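Local coordinates for protein FACT-Spt16 (Cicer arietinum, PDB 5CE6) that forms part of the histone chaperone complex FACT, whose N-terminal Spt16 domain, with its peptidase-like fold, probably contributes to binding histones H3-H4, at residues 331-334 with 335-339. Residues are numbered along the deposited sequence; the frame is centred on the assembly and turned at random.
Sequences VLLK and AQEAV
Gln336 N gives its hydrogen to Leu332 O at 2.8 Å, one of four successive i to i+4 bonds in a two-turn piece of alpha helix 323-342. The helix belongs to the lobe with the fold of the M24 metallopeptidases and lies between strands 403-414 and 424-435 and helix 349-363. Glu337 N reaches Leu333 O at 2.9 Å in a fairly straight bond. The next one, Ala338 N to Lys334 O, is more bent, with an N-H...O angle of 138°. The side chains of Leu333 and Glu337 cross at a slant, the glutamate, itself exposed, bringing CG to 3.2 Å from Leu333 O. With CG anti to the backbone N and beside the carbonyl carbon (chi1 175°), Leu333 points outward from the helix, and CD1 leans to 3.8 Å from Glu337 OE2. Cut back to an alanine, Leu333 would no longer bring CG and CD1 to the Glu337 carboxylate, which would probably lose that apolar neighbour, and a gap would be likely beside Leu429. Lys334 runs out fully extended to a salt bridge with Asp363, tying this helix to helix 349-363. Gln336 bends at chi2, and its amide is held at both ends, OE1 by Lys449 and NE2 by Asp431. On the buried side Leu332 faces the sheet, while Ala335 CB sits 3.4 Å from Val331 O.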
# COMPACT_ATOMS: atom_id res chain seq x y z
N VAL A 331 -4.67 -19.04 -17.76
CA VAL A 331 -5.84 -18.96 -16.88
C VAL A 331 -5.70 -17.82 -15.87
O VAL A 331 -6.65 -17.06 -15.63
CB VAL A 331 -6.10 -20.30 -16.17
CG1 VAL A 331 -7.26 -20.17 -15.19
CG2 VAL A 331 -6.39 -21.40 -17.19
N LEU A 332 -4.51 -17.69 -15.29
CA LEU A 332 -4.26 -16.59 -14.35
C LEU A 332 -4.47 -15.24 -15.00
O LEU A 332 -5.06 -14.34 -14.41
CB LEU A 332 -2.84 -16.68 -13.77
CG LEU A 332 -2.55 -15.57 -12.75
CD1 LEU A 332 -3.46 -15.77 -11.54
CD2 LEU A 332 -1.09 -15.61 -12.33
N LEU A 333 -3.95 -15.07 -16.22
CA LEU A 333 -4.13 -13.82 -16.94
C LEU A 333 -5.61 -13.49 -17.18
O LEU A 333 -6.05 -12.35 -16.96
CB LEU A 333 -3.35 -13.85 -18.26
CG LEU A 333 -3.54 -12.66 -19.20
CD1 LEU A 333 -3.18 -11.35 -18.51
CD2 LEU A 333 -2.69 -12.86 -20.44
N LYS A 334 -6.38 -14.49 -17.60
CA LYS A 334 -7.80 -14.30 -17.88
C LYS A 334 -8.54 -13.97 -16.57
O LYS A 334 -9.44 -13.13 -16.55
CB LYS A 334 -8.37 -15.55 -18.55
CG LYS A 334 -9.82 -15.48 -18.96
CD LYS A 334 -10.20 -16.77 -19.69
CE LYS A 334 -11.68 -16.83 -20.03
NZ LYS A 334 -11.99 -18.08 -20.80
N ALA A 335 -8.12 -14.61 -15.49
CA ALA A 335 -8.72 -14.35 -14.18
C ALA A 335 -8.40 -12.94 -13.69
O ALA A 335 -9.26 -12.25 -13.14
CB ALA A 335 -8.29 -15.39 -13.17
N GLN A 336 -7.14 -12.53 -13.85
CA GLN A 336 -6.74 -11.19 -13.42
C GLN A 336 -7.50 -10.13 -14.21
O GLN A 336 -7.94 -9.12 -13.66
CB GLN A 336 -5.24 -10.98 -13.59
CG GLN A 336 -4.72 -9.72 -12.82
CD GLN A 336 -3.75 -8.87 -13.64
OE1 GLN A 336 -3.62 -9.04 -14.84
NE2 GLN A 336 -3.08 -7.93 -12.96
N GLU A 337 -7.63 -10.35 -15.52
CA GLU A 337 -8.36 -9.41 -16.37
C GLU A 337 -9.83 -9.35 -15.95
O GLU A 337 -10.47 -8.30 -16.08
CB GLU A 337 -8.28 -9.83 -17.84
CG GLU A 337 -6.91 -9.69 -18.48
CD GLU A 337 -6.81 -10.43 -19.82
OE1 GLU A 337 -7.55 -11.42 -20.03
OE2 GLU A 337 -5.99 -10.02 -20.66
N ALA A 338 -10.37 -10.46 -15.47
CA ALA A 338 -11.76 -10.51 -15.03
C ALA A 338 -11.97 -9.69 -13.76
O ALA A 338 -13.01 -9.04 -13.59
CB ALA A 338 -12.24 -11.96 -14.84
N VAL A 339 -10.99 -9.73 -12.85
CA VAL A 339 -11.06 -8.87 -11.67
C VAL A 339 -11.06 -7.42 -12.10
O VAL A 339 -11.89 -6.63 -11.64
CB VAL A 339 -9.89 -9.13 -10.71
CG1 VAL A 339 -9.97 -8.19 -9.52
CG2 VAL A 339 -9.94 -10.57 -10.22